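Long-range contacts in diadenosine Tetraphosphate Hydrolase (Caenorhabditis elegans, PDB 1KTG), which hydrolyses diadenosine tetraphosphate asymmetrically to AMP and ATP, using divalent metal ions, as a monomeric member of the Nudix family: residues E68-T73 and Y87-L92; A6-Y11 and E62-H67. One frame throughout, in Å; residues are numbered along the deposited sequence.

Contact 1: residues E68-T73 and Y87-L92; sequences EDCHET and YWLAKL
Trp88 lies beside His71 in an antiparallel pairing, both side chains on the same face of the sheet. They form the non-hydrogen-bonded pair, which brings His71 CA and Trp88 CA to 4.3 Å. His71 CB sits over the five-membered ring, 3.9 Å from its centroid, in a CH-pi contact, while the two rings meet obliquely. At the indole edge a water in the ring plane accepts from Trp88 NE1 at 3.0 Å and donates to Glu68 O, extending the polar contact to the corner at 68-69. Trp46 of the Nudix-box helix meets the indole edge-to-face.

Tyr87 forms the hydrogen-bonded pair with Glu72: Tyr87 N gives a nearly straight bond to Glu72 O (2.9 Å, 176°), and Glu72 N returns one to Tyr87 O. The phenol, on the opposite face from Trp88, packs on Met124. Cys70 O accepts from Leu89 N at 3.0 Å. Cys70 SG, anti to the backbone N (chi1 -177°), lies 3.8 Å from Leu89 CB, and the Cys70 side chain also touches Phe131 and Phe134 of helix 122-137, where a small, apolar thiol suits a buried site. Three backbone bonds thus fix the register of this beta hairpin, while Tyr87 and Trp88, on opposite faces, pack the inner strand into the domain and Glu68 and His71 stay exposed.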
loop_
_atom_site.group_PDB
_atom_site.type_symbol
_atom_site.label_atom_id
_atom_site.label_comp_id
_atom_site.label_asym_id
_atom_site.label_seq_id
_atom_site.Cartn_x
_atom_site.Cartn_y
_atom_site.Cartn_z
ATOM N N GLU A 68 -8.090 11.298 1.422
ATOM C CA GLU A 68 -9.337 10.577 1.715
ATOM C C GLU A 68 -10.243 10.385 0.513
ATOM O O GLU A 68 -11.051 9.450 0.494
ATOM C CB GLU A 68 -10.089 11.266 2.850
ATOM C CG GLU A 68 -9.181 11.468 4.041
ATOM C CD GLU A 68 -9.899 11.841 5.314
ATOM O OE1 GLU A 68 -11.155 11.772 5.358
ATOM O OE2 GLU A 68 -9.180 12.192 6.277
ATOM N N ASP A 69 -10.098 11.247 -0.494
ATOM C CA ASP A 69 -10.903 11.146 -1.709
ATOM C C ASP A 69 -10.278 10.251 -2.764
ATOM O O ASP A 69 -10.725 10.262 -3.916
ATOM C CB ASP A 69 -11.100 12.523 -2.335
ATOM N N CYS A 70 -9.229 9.516 -2.408
ATOM C CA CYS A 70 -8.618 8.610 -3.368
ATOM C C CYS A 70 -8.460 7.239 -2.734
ATOM O O CYS A 70 -7.486 6.965 -2.030
ATOM C CB CYS A 70 -7.285 9.136 -3.874
ATOM S SG CYS A 70 -6.531 8.089 -5.139
ATOM N N HIS A 71 -9.458 6.393 -2.948
ATOM C CA HIS A 71 -9.429 5.045 -2.409
ATOM C C HIS A 71 -10.032 4.085 -3.399
ATOM O O HIS A 71 -10.830 4.482 -4.246
ATOM C CB HIS A 71 -10.135 4.955 -1.054
ATOM C CG HIS A 71 -11.613 5.245 -1.085
ATOM N ND1 HIS A 71 -12.563 4.255 -1.232
ATOM C CD2 HIS A 71 -12.302 6.400 -0.913
ATOM C CE1 HIS A 71 -13.770 4.793 -1.180
ATOM N NE2 HIS A 71 -13.641 6.095 -0.988
ATOM N N GLU A 72 -9.625 2.829 -3.301
ATOM C CA GLU A 72 -10.125 1.778 -4.177
ATOM C C GLU A 72 -9.999 0.455 -3.432
ATOM O O GLU A 72 -9.111 0.289 -2.587
ATOM C CB GLU A 72 -9.307 1.753 -5.461
ATOM C CG GLU A 72 -9.521 0.539 -6.340
ATOM C CD GLU A 72 -10.885 0.516 -6.959
ATOM O OE1 GLU A 72 -10.992 0.812 -8.178
ATOM O OE2 GLU A 72 -11.843 0.198 -6.224
ATOM N N THR A 73 -10.878 -0.492 -3.736
ATOM C CA THR A 73 -10.827 -1.789 -3.070
ATOM C C THR A 73 -10.596 -2.917 -4.061
ATOM O O THR A 73 -11.264 -3.001 -5.089
ATOM C CB THR A 73 -12.117 -2.029 -2.283
ATOM O OG1 THR A 73 -12.314 -0.967 -1.336
ATOM C CG2 THR A 73 -12.010 -3.285 -1.420
ATOM N N TYR A 87 -7.604 0.273 -0.142
ATOM C CA TYR A 87 -6.420 1.139 -0.101
ATOM C C TYR A 87 -6.788 2.610 -0.272
ATOM O O TYR A 87 -7.612 2.955 -1.114
ATOM C CB TYR A 87 -5.474 0.825 -1.274
ATOM C CG TYR A 87 -4.737 -0.486 -1.187
ATOM C CD1 TYR A 87 -5.204 -1.612 -1.850
ATOM C CD2 TYR A 87 -3.553 -0.584 -0.483
ATOM C CE1 TYR A 87 -4.523 -2.807 -1.786
ATOM C CE2 TYR A 87 -2.862 -1.771 -0.419
ATOM C CZ TYR A 87 -3.349 -2.878 -1.063
ATOM O OH TYR A 87 -2.650 -4.059 -0.998
ATOM N N TRP A 88 -6.136 3.454 0.519
ATOM C CA TRP A 88 -6.153 4.901 0.338
ATOM C C TRP A 88 -4.761 5.339 -0.135
ATOM O O TRP A 88 -3.760 4.748 0.239
ATOM C CB TRP A 88 -6.436 5.619 1.652
ATOM C CG TRP A 88 -7.855 5.677 2.112
ATOM C CD1 TRP A 88 -8.761 6.684 1.881
ATOM C CD2 TRP A 88 -8.513 4.744 2.972
ATOM N NE1 TRP A 88 -9.949 6.406 2.507
ATOM C CE2 TRP A 88 -9.826 5.219 3.184
ATOM C CE3 TRP A 88 -8.138 3.533 3.565
ATOM C CZ2 TRP A 88 -10.750 4.535 3.975
ATOM C CZ3 TRP A 88 -9.056 2.864 4.351
ATOM C CH2 TRP A 88 -10.346 3.364 4.544
ATOM N N LEU A 89 -4.707 6.379 -0.965
ATOM C CA LEU A 89 -3.440 6.955 -1.422
ATOM C C LEU A 89 -2.907 7.892 -0.320
ATOM O O LEU A 89 -3.660 8.629 0.283
ATOM C CB LEU A 89 -3.663 7.711 -2.740
ATOM C CG LEU A 89 -2.436 8.313 -3.427
ATOM C CD1 LEU A 89 -1.462 7.229 -3.888
ATOM C CD2 LEU A 89 -2.839 9.206 -4.588
ATOM N N ALA A 90 -1.606 7.853 -0.051
ATOM C CA ALA A 90 -1.031 8.653 1.020
ATOM C C ALA A 90 0.380 9.107 0.680
ATOM O O ALA A 90 1.228 8.294 0.304
ATOM C CB ALA A 90 -1.020 7.852 2.303
ATOM N N LYS A 91 0.633 10.399 0.832
ATOM C CA LYS A 91 1.936 10.957 0.530
ATOM C C LYS A 91 2.846 10.939 1.746
ATOM O O LYS A 91 2.473 11.431 2.803
ATOM C CB LYS A 91 1.807 12.395 0.065
ATOM C CG LYS A 91 3.129 13.057 -0.269
ATOM C CD LYS A 91 2.938 14.426 -0.892
ATOM C CE LYS A 91 4.264 15.041 -1.294
ATOM N NZ LYS A 91 4.059 16.358 -1.959
ATOM N N LEU A 92 4.034 10.368 1.583
ATOM C CA LEU A 92 5.072 10.451 2.606
ATOM C C LEU A 92 5.732 11.810 2.407
ATOM O O LEU A 92 6.486 12.001 1.468
ATOM C CB LEU A 92 6.083 9.323 2.451
ATOM C CG LEU A 92 7.166 9.253 3.536
ATOM C CD1 LEU A 92 6.565 8.900 4.888
ATOM C CD2 LEU A 92 8.226 8.232 3.135
HETATM O O HOH W 1 -12.338 8.132 2.345
#

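Contact 2: residues A6-Y11 and E62-H67; sequences AGLVIY and EQLTIH
Leu8 CA and Ile66 CA are 8.4 Å apart, among the nearest across the two segments, and the axes of strands 6-11 and 64-67, inclined at 126°, come no closer than 8.9 Å, so only side chains bridge the gap. Leu64 does most of the apolar work: its CD1 presses on Leu8 CD1 at 3.6 Å, and its CD2 lies 3.8 Å from Ile10 CD1, so that its forked end touches two residues from the same side of strand 6-11. Ile66 CD1 adds a looser touch to Leu8 CD1 at 4.1 Å. Branched aliphatics suit this place, since methyl groups can fill the gap without needing polar partners. Thr53 and Trp46 of the Nudix-box helix adjoin Leu8 and Ile66.

At the far end Tyr11 OH and His67 NE2 share a hydrogen bond of 2.8 Å, made rim to rim near the plane of both rings, whose planes differ by 31°. Thr65 O stands over the centre of the imidazole, and Phe138 meets that ring too. The Tyr11 phenol and the His67 imidazole bridge two strands with no backbone bond between these segments, adding one directional polar link to an otherwise apolar seam and giving Tyr11 OH and His67 NE2 a partner in each other.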
loop_
_atom_site.group_PDB
_atom_site.type_symbol
_atom_site.label_atom_id
_atom_site.label_comp_id
_atom_site.label_asym_id
_atom_site.label_seq_id
_atom_site.Cartn_x
_atom_site.Cartn_y
_atom_site.Cartn_z
ATOM N N ALA A 6 -6.992 -3.848 4.716
ATOM C CA ALA A 6 -6.814 -2.497 4.217
ATOM C C ALA A 6 -5.364 -2.079 4.306
ATOM O O ALA A 6 -4.584 -2.643 5.064
ATOM C CB ALA A 6 -7.658 -1.550 5.004
ATOM N N GLY A 7 -5.016 -1.055 3.538
ATOM C CA GLY A 7 -3.673 -0.541 3.571
ATOM C C GLY A 7 -3.592 0.823 2.947
ATOM O O GLY A 7 -4.605 1.446 2.635
ATOM N N LEU A 8 -2.363 1.282 2.765
ATOM C CA LEU A 8 -2.103 2.587 2.210
ATOM C C LEU A 8 -1.118 2.469 1.058
ATOM O O LEU A 8 -0.070 1.847 1.192
ATOM C CB LEU A 8 -1.520 3.513 3.285
ATOM C CG LEU A 8 -2.428 3.843 4.477
ATOM C CD1 LEU A 8 -1.752 4.782 5.448
ATOM C CD2 LEU A 8 -3.768 4.403 4.019
ATOM N N VAL A 9 -1.501 3.016 -0.087
ATOM C CA VAL A 9 -0.593 3.122 -1.215
ATOM C C VAL A 9 0.225 4.363 -0.892
ATOM O O VAL A 9 -0.220 5.487 -1.082
ATOM C CB VAL A 9 -1.335 3.264 -2.546
ATOM C CG1 VAL A 9 -0.360 3.599 -3.691
ATOM C CG2 VAL A 9 -2.078 1.980 -2.867
ATOM N N ILE A 10 1.392 4.136 -0.309
ATOM C CA ILE A 10 2.302 5.214 0.034
ATOM C C ILE A 10 3.096 5.637 -1.190
ATOM O O ILE A 10 3.615 4.787 -1.914
ATOM C CB ILE A 10 3.305 4.727 1.079
ATOM C CG1 ILE A 10 2.590 4.176 2.323
ATOM C CG2 ILE A 10 4.304 5.845 1.402
ATOM C CD1 ILE A 10 1.748 5.169 3.053
ATOM N N TYR A 11 3.194 6.943 -1.410
ATOM C CA TYR A 11 4.037 7.474 -2.473
ATOM C C TYR A 11 4.864 8.613 -1.932
ATOM O O TYR A 11 4.558 9.199 -0.881
ATOM C CB TYR A 11 3.222 7.961 -3.674
ATOM C CG TYR A 11 2.508 9.287 -3.479
ATOM C CD1 TYR A 11 3.022 10.460 -4.015
ATOM C CD2 TYR A 11 1.313 9.360 -2.784
ATOM C CE1 TYR A 11 2.374 11.678 -3.848
ATOM C CE2 TYR A 11 0.653 10.571 -2.617
ATOM C CZ TYR A 11 1.183 11.726 -3.147
ATOM O OH TYR A 11 0.519 12.937 -2.978
ATOM N N GLU A 62 1.308 10.658 11.280
ATOM C CA GLU A 62 1.778 12.032 11.315
ATOM C C GLU A 62 2.768 12.339 10.187
ATOM O O GLU A 62 2.966 13.486 9.824
ATOM C CB GLU A 62 2.441 12.309 12.666
ATOM C CG GLU A 62 1.526 12.183 13.888
ATOM C CD GLU A 62 0.987 10.772 14.137
ATOM O OE1 GLU A 62 1.745 9.786 14.054
ATOM O OE2 GLU A 62 -0.224 10.647 14.427
ATOM N N GLN A 63 3.397 11.297 9.656
ATOM C CA GLN A 63 4.358 11.444 8.574
ATOM C C GLN A 63 3.672 11.447 7.215
ATOM O O GLN A 63 4.319 11.616 6.190
ATOM C CB GLN A 63 5.341 10.276 8.616
ATOM C CG GLN A 63 6.226 10.253 9.835
ATOM C CD GLN A 63 6.998 8.956 9.942
ATOM O OE1 GLN A 63 6.483 7.961 10.442
ATOM N NE2 GLN A 63 8.227 8.962 9.458
ATOM N N LEU A 64 2.357 11.256 7.208
ATOM C CA LEU A 64 1.617 11.099 5.966
ATOM C C LEU A 64 0.552 12.165 5.732
ATOM O O LEU A 64 -0.016 12.706 6.670
ATOM C CB LEU A 64 0.888 9.746 5.981
ATOM C CG LEU A 64 1.719 8.470 6.032
ATOM C CD1 LEU A 64 0.774 7.272 6.129
ATOM C CD2 LEU A 64 2.619 8.371 4.814
ATOM N N THR A 65 0.301 12.449 4.457
ATOM C CA THR A 65 -0.858 13.223 4.034
ATOM C C THR A 65 -1.736 12.225 3.283
ATOM O O THR A 65 -1.456 11.880 2.129
ATOM C CB THR A 65 -0.479 14.389 3.102
ATOM O OG1 THR A 65 0.297 15.358 3.818
ATOM C CG2 THR A 65 -1.722 15.170 2.692
ATOM N N ILE A 66 -2.777 11.734 3.944
ATOM C CA ILE A 66 -3.642 10.719 3.348
ATOM C C ILE A 66 -4.743 11.400 2.558
ATOM O O ILE A 66 -5.427 12.278 3.067
ATOM C CB ILE A 66 -4.251 9.811 4.430
ATOM C CG1 ILE A 66 -3.142 9.153 5.244
ATOM C CG2 ILE A 66 -5.111 8.745 3.770
ATOM C CD1 ILE A 66 -3.618 8.292 6.380
ATOM N N HIS A 67 -4.887 11.009 1.301
ATOM C CA HIS A 67 -5.899 11.586 0.425
ATOM C C HIS A 67 -7.193 10.804 0.582
ATOM O O HIS A 67 -7.376 9.774 -0.054
ATOM C CB HIS A 67 -5.423 11.522 -1.019
ATOM C CG HIS A 67 -4.102 12.186 -1.244
ATOM N ND1 HIS A 67 -3.835 13.474 -0.833
ATOM C CD2 HIS A 67 -2.967 11.733 -1.825
ATOM C CE1 HIS A 67 -2.592 13.786 -1.156
ATOM N NE2 HIS A 67 -2.045 12.745 -1.760
#

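In the fold
Contacts 1 and 2 both use strand 64-78, on successive segments, the chain turning a corner at 68-69. Beyond it, 70-73 pairs edge to edge with 87-92 in the sheet; before it, 62-67 packs across to 6-11 through side chains. Strand 81-92 connects the two, pairing antiparallel with 64-78 and parallel with 3-14, and probable hydrogen bonds from His67 N to Leu89 O and from Leu92 N to Tyr11 O tie the contacts together. Contact 1 is partly buried, with backbone bonding at its centre and Glu68 and His71 exposed; contact 2 is buried and mainly apolar. Helices 45-57 and 122-137 cover opposite faces, as in the Nudix alpha/beta/alpha sandwich.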